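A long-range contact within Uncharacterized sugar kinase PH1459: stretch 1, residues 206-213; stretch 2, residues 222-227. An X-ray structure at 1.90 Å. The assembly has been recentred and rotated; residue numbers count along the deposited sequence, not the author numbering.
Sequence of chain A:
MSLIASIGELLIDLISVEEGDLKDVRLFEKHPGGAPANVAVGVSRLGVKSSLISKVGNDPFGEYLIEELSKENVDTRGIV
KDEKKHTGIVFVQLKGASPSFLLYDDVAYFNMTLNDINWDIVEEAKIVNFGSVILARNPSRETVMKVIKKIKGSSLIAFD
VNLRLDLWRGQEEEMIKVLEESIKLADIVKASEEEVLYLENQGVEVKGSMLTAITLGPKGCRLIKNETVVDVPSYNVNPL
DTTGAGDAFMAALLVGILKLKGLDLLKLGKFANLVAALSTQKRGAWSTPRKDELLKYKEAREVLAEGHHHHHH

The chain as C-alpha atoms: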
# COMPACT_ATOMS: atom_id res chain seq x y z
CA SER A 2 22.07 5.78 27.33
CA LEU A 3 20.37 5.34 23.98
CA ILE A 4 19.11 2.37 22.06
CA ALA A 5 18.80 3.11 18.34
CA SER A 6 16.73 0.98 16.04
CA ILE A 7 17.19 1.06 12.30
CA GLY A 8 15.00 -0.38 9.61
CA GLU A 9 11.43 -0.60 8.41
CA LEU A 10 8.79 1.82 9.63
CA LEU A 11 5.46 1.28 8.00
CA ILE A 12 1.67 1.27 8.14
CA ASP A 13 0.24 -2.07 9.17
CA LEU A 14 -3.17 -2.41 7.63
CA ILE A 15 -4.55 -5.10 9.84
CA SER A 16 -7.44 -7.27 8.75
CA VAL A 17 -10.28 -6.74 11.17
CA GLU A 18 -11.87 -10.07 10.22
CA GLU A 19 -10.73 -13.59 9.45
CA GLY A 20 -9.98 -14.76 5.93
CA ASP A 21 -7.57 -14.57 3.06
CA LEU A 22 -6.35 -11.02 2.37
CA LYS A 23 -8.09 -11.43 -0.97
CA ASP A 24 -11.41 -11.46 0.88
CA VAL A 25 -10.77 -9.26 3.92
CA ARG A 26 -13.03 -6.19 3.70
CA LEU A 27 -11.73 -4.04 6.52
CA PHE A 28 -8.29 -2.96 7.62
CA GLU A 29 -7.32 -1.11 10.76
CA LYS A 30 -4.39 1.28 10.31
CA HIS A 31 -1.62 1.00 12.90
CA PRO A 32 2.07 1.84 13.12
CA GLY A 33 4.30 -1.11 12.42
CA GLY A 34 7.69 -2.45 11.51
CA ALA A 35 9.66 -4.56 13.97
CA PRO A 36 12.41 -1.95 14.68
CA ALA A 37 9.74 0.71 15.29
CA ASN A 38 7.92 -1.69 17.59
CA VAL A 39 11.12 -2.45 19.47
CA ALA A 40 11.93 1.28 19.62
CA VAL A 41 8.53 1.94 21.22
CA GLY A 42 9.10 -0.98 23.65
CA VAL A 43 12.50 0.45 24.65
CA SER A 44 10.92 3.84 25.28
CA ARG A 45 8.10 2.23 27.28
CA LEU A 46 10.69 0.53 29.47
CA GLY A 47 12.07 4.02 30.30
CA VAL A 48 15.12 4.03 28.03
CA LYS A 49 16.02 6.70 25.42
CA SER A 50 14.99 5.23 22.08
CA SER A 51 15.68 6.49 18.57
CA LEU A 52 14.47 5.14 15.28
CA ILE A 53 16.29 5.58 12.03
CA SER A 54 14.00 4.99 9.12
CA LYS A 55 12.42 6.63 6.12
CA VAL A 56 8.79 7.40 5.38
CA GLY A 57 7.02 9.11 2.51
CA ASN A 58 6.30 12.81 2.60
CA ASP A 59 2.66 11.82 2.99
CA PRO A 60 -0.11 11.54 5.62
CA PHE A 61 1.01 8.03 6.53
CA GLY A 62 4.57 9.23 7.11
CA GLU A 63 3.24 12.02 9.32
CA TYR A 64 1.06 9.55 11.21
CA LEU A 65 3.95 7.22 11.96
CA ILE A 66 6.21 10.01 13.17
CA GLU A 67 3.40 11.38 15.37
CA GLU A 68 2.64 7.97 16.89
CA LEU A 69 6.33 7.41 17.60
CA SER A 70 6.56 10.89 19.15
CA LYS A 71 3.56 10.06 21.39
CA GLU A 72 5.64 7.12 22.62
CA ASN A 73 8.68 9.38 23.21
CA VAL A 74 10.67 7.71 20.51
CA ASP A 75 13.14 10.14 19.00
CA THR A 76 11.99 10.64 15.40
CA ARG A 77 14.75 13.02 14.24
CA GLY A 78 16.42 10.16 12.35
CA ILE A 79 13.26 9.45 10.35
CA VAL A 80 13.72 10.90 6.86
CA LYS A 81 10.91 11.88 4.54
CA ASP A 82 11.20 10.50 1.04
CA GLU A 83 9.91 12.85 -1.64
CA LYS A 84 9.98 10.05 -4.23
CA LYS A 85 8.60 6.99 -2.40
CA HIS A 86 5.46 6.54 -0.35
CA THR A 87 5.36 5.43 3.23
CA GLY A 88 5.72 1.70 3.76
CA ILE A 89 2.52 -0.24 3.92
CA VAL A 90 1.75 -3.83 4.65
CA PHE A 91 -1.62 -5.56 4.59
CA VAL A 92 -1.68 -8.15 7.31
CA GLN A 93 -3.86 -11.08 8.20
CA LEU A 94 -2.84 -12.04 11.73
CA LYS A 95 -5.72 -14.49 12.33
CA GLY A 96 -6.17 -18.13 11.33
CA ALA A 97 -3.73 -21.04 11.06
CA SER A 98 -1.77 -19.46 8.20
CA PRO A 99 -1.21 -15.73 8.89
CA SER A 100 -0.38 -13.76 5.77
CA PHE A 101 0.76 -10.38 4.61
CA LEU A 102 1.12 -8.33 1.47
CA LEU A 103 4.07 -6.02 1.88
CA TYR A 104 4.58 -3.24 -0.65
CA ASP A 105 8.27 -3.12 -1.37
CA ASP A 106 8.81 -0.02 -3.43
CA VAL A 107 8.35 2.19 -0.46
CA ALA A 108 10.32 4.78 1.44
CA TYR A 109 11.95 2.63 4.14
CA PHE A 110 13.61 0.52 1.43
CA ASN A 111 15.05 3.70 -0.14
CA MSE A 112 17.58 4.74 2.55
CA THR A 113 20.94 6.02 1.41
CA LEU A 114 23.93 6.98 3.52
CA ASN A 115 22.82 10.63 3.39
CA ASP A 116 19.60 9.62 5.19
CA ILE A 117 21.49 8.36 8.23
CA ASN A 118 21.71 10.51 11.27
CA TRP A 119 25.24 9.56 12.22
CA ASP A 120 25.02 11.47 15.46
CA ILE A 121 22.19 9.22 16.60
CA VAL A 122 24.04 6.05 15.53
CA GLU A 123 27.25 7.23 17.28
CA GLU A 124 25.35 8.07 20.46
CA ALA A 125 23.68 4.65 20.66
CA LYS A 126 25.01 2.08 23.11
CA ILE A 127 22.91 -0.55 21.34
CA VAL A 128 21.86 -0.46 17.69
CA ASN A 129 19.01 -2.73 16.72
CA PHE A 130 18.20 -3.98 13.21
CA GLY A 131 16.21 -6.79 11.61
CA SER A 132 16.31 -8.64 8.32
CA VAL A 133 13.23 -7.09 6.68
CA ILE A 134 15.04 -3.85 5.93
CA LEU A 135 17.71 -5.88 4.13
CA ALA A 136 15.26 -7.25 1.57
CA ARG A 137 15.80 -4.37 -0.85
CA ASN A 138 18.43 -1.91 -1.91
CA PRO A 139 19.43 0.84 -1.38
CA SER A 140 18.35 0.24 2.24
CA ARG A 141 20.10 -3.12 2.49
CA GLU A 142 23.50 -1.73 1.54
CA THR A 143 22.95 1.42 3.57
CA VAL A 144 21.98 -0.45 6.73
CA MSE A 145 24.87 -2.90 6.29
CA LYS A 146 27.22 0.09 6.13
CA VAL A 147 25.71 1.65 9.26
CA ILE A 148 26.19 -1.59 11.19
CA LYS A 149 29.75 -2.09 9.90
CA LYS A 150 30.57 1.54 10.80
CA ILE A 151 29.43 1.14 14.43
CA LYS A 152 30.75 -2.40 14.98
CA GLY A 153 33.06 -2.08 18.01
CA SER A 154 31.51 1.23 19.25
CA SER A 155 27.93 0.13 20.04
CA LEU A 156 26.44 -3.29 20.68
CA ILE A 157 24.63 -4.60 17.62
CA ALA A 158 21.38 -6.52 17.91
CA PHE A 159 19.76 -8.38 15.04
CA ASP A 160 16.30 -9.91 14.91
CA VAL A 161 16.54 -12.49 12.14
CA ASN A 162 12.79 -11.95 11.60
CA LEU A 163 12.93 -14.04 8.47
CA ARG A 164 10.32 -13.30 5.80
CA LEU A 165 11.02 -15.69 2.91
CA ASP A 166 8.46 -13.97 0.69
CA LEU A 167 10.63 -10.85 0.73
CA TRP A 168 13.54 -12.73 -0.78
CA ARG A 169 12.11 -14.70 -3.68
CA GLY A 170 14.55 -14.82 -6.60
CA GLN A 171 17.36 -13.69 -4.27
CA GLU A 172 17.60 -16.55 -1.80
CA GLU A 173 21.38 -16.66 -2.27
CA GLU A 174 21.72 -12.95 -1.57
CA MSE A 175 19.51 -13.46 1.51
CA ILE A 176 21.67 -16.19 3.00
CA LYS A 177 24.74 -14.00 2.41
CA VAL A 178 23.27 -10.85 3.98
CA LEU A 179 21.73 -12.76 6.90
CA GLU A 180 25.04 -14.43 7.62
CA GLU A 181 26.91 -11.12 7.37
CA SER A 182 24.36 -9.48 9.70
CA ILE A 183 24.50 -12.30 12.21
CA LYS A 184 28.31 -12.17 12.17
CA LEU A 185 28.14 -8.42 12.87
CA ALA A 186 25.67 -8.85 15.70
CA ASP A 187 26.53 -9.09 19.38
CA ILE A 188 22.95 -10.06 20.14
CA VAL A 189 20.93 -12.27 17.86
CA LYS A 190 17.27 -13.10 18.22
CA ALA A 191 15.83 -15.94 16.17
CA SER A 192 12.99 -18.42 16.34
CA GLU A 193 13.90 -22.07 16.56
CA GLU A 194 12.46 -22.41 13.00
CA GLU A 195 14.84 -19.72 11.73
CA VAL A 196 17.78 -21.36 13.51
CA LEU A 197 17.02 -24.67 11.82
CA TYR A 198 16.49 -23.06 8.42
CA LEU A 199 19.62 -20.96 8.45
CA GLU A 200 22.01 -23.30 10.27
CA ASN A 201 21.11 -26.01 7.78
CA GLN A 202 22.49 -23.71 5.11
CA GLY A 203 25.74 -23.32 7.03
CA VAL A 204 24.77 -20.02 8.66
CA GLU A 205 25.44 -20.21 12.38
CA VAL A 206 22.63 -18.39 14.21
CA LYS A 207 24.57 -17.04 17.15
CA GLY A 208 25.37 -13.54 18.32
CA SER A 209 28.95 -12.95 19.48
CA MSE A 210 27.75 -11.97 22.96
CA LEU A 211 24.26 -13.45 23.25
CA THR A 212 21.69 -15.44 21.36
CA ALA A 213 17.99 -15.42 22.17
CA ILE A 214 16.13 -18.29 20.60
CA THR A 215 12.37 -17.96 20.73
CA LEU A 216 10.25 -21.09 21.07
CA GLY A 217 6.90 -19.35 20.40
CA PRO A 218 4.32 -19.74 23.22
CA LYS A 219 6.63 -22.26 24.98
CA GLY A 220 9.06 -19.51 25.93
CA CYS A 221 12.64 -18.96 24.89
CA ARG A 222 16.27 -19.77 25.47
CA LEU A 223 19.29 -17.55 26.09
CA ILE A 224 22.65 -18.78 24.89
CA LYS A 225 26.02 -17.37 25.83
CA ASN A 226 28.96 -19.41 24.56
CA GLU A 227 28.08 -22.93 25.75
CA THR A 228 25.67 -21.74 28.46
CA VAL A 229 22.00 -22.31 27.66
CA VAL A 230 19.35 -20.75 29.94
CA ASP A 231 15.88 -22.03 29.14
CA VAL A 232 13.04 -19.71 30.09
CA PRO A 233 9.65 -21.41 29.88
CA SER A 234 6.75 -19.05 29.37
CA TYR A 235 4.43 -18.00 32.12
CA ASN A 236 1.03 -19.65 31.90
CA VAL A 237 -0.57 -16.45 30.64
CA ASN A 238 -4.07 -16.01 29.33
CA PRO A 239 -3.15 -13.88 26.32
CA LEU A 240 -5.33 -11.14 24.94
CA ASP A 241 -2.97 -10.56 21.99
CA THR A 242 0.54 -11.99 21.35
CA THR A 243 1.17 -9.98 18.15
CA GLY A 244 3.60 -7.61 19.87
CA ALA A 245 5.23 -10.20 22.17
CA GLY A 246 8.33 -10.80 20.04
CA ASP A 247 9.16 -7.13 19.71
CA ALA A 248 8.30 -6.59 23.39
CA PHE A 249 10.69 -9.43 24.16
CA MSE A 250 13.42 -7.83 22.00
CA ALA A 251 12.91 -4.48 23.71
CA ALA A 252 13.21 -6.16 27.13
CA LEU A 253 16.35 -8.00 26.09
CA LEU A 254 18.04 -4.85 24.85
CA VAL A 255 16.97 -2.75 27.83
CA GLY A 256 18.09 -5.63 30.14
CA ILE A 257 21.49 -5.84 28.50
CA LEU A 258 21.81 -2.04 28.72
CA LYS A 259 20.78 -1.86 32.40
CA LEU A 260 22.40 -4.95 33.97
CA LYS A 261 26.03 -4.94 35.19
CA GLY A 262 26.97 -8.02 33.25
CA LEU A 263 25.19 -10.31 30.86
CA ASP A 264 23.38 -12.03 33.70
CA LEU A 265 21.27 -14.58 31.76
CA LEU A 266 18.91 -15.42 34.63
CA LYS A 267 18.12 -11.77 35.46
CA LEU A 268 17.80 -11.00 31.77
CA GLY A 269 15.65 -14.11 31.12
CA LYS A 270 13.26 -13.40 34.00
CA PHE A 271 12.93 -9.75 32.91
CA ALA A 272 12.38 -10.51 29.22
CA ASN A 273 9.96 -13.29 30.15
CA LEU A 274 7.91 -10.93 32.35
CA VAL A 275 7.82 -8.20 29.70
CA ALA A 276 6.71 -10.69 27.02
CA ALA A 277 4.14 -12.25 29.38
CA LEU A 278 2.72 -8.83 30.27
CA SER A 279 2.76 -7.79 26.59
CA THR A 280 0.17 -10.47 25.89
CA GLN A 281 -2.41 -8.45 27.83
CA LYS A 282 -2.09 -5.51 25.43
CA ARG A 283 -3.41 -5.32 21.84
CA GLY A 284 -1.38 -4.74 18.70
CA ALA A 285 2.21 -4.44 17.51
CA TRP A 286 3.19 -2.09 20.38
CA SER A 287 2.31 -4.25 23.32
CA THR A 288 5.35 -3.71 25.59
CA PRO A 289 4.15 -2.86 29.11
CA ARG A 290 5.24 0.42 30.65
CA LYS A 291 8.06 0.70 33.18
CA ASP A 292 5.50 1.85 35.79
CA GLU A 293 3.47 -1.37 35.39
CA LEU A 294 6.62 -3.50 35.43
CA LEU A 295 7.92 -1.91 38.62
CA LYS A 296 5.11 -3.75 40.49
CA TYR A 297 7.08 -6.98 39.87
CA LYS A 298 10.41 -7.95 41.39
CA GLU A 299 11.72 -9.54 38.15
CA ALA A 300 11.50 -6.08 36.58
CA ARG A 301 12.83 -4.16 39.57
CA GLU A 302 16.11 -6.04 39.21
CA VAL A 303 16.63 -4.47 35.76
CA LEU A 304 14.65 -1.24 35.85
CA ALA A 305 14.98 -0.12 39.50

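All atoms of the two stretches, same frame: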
# COMPACT_ATOMS: atom_id res chain seq x y z
N VAL A 206 23.54 -19.40 13.69
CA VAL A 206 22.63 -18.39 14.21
C VAL A 206 22.99 -18.16 15.68
O VAL A 206 22.40 -18.73 16.60
CB VAL A 206 21.16 -18.74 14.02
CG1 VAL A 206 20.26 -17.62 14.57
CG2 VAL A 206 20.86 -19.01 12.54
N LYS A 207 23.98 -17.30 15.86
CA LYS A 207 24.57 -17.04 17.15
C LYS A 207 25.06 -15.62 17.10
O LYS A 207 25.72 -15.22 16.12
CB LYS A 207 25.76 -18.00 17.35
CG LYS A 207 26.58 -17.79 18.61
CD LYS A 207 27.67 -18.88 18.77
CE LYS A 207 28.12 -19.00 20.23
NZ LYS A 207 26.97 -19.25 21.18
N GLY A 208 24.72 -14.84 18.12
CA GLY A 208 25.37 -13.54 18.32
C GLY A 208 26.73 -13.77 18.96
O GLY A 208 26.97 -14.84 19.51
N SER A 209 27.62 -12.79 18.89
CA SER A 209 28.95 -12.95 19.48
C SER A 209 28.88 -12.91 21.02
O SER A 209 29.67 -13.57 21.72
CB SER A 209 29.90 -11.88 18.93
OG SER A 209 29.50 -10.60 19.37
N MSE A 210 27.91 -12.16 21.53
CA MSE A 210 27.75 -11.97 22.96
C MSE A 210 26.58 -12.77 23.53
O MSE A 210 26.65 -13.28 24.65
CB MSE A 210 27.56 -10.48 23.25
CG MSE A 210 26.72 -10.16 24.47
SE MSE A 210 26.56 -8.25 24.85
CE MSE A 210 28.39 -7.91 25.47
N LEU A 211 25.49 -12.85 22.76
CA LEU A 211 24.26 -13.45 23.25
C LEU A 211 23.31 -13.84 22.14
O LEU A 211 23.12 -13.12 21.16
CB LEU A 211 23.54 -12.48 24.21
CG LEU A 211 22.21 -12.96 24.78
CD1 LEU A 211 22.48 -13.97 25.88
CD2 LEU A 211 21.39 -11.79 25.30
N THR A 212 22.69 -15.00 22.30
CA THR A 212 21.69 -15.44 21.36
C THR A 212 20.41 -15.71 22.12
O THR A 212 20.42 -16.38 23.15
CB THR A 212 22.15 -16.73 20.64
OG1 THR A 212 23.46 -16.51 20.12
CG2 THR A 212 21.23 -17.07 19.51
N ALA A 213 19.30 -15.17 21.60
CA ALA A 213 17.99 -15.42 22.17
C ALA A 213 17.24 -16.22 21.14
O ALA A 213 17.02 -15.75 20.02
CB ALA A 213 17.28 -14.12 22.48
N ARG A 222 15.02 -19.25 24.98
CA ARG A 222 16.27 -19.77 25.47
C ARG A 222 17.34 -18.70 25.24
O ARG A 222 17.36 -18.05 24.20
CB ARG A 222 16.56 -21.07 24.72
CG ARG A 222 17.99 -21.51 24.62
CD ARG A 222 18.08 -22.80 23.75
NE ARG A 222 17.12 -23.81 24.18
CZ ARG A 222 16.29 -24.48 23.38
NH1 ARG A 222 16.29 -24.31 22.06
NH2 ARG A 222 15.45 -25.36 23.92
N LEU A 223 18.20 -18.50 26.23
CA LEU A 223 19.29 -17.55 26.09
C LEU A 223 20.58 -18.32 26.08
O LEU A 223 20.84 -19.12 26.98
CB LEU A 223 19.30 -16.54 27.23
CG LEU A 223 18.08 -15.62 27.32
CD1 LEU A 223 18.26 -14.68 28.48
CD2 LEU A 223 17.87 -14.86 26.02
N ILE A 224 21.39 -18.08 25.06
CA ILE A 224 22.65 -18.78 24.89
C ILE A 224 23.80 -17.79 24.94
O ILE A 224 23.83 -16.79 24.21
CB ILE A 224 22.68 -19.56 23.57
CG1 ILE A 224 21.48 -20.49 23.48
CG2 ILE A 224 24.00 -20.35 23.44
CD1 ILE A 224 20.64 -20.24 22.28
N LYS A 225 24.75 -18.07 25.83
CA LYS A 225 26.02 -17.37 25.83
C LYS A 225 27.12 -18.41 25.85
O LYS A 225 27.21 -19.23 26.78
CB LYS A 225 26.15 -16.39 26.99
CG LYS A 225 27.45 -15.61 26.94
CD LYS A 225 27.36 -14.30 27.67
CE LYS A 225 28.65 -13.48 27.47
NZ LYS A 225 28.99 -13.25 26.03
N ASN A 226 27.95 -18.38 24.80
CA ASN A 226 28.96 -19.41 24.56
C ASN A 226 28.33 -20.80 24.57
O ASN A 226 27.56 -21.13 23.67
CB ASN A 226 30.12 -19.28 25.56
CG ASN A 226 30.71 -17.89 25.57
OD1 ASN A 226 30.89 -17.30 26.63
ND2 ASN A 226 30.98 -17.36 24.39
N GLU A 227 28.63 -21.58 25.61
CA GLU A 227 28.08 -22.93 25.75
C GLU A 227 26.89 -22.94 26.70
O GLU A 227 26.13 -23.91 26.74
CB GLU A 227 29.15 -23.91 26.27
CG GLU A 227 30.58 -23.36 26.28
CD GLU A 227 30.91 -22.61 27.57
OE1 GLU A 227 31.73 -23.13 28.37
OE2 GLU A 227 30.36 -21.50 27.79
O HOH W 1 25.31 -17.01 22.06
O HOH W 2 27.56 -16.00 22.46
O HOH W 3 30.13 -14.84 24.04

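The firmest polar links are a backbone pair and a lysine. T212 and I224 face each other as the hydrogen-bonded pair of two antiparallel strands: I224 N donates to T212 O at 2.7 Å, and T212 N donates to I224 O at 2.9 Å, both nearly straight.

In the loop that leads into the first strand, lysines take over. K225 leaves its backbone sideways, but its long chain brings NZ to 2.7 Å from M210 O, a hydrogen bond to the carbonyl of a loop residue. K207 makes a similar reach in the other direction: extended through chi3 and turned at chi4 (p), it places NZ 3.2 Å from N226 O, again as donor. Each lysine's length carries its NZ to the carbonyl.

Beside the backbone pair, the carbonyl oxygens of T212 and I224 each also receive a weaker CA-H...O contact, from L223 CA to T212 O (3.4 Å) and from L211 CA to I224 O (3.5 Å).

Water completes the network. Water 1 accepts from K207 NZ (2.9 Å), donates to I224 O (2.6 Å) and lies 2.7 Å from T212 OG1, which itself accepts from G208 N at 2.9 Å. The threonine hydroxyl thus ties the loop to its own strand while meeting the water between the stretches. Water 3 donates to S209 O (2.7 Å) and accepts from K225 NZ (2.8 Å), with a weak bond from N226 ND2 (2.7 Å).

Packing follows the alternation of the strands. T212 and I224 share one face, their CB atoms 4.1 Å apart; both are beta-branched, a shape that suits extended backbone. A213 and L223 occupy the other, where A213 CB meets L223 CD2 at 3.7 Å: the small alanine pairs with the bulkier leucine. L211 CD1 adds a looser apolar contact with L223 CB at 4.3 Å. L211, T212, A213 and L223 are buried in the assembly. Contact between the stretches buries 461 Å², both sides summed.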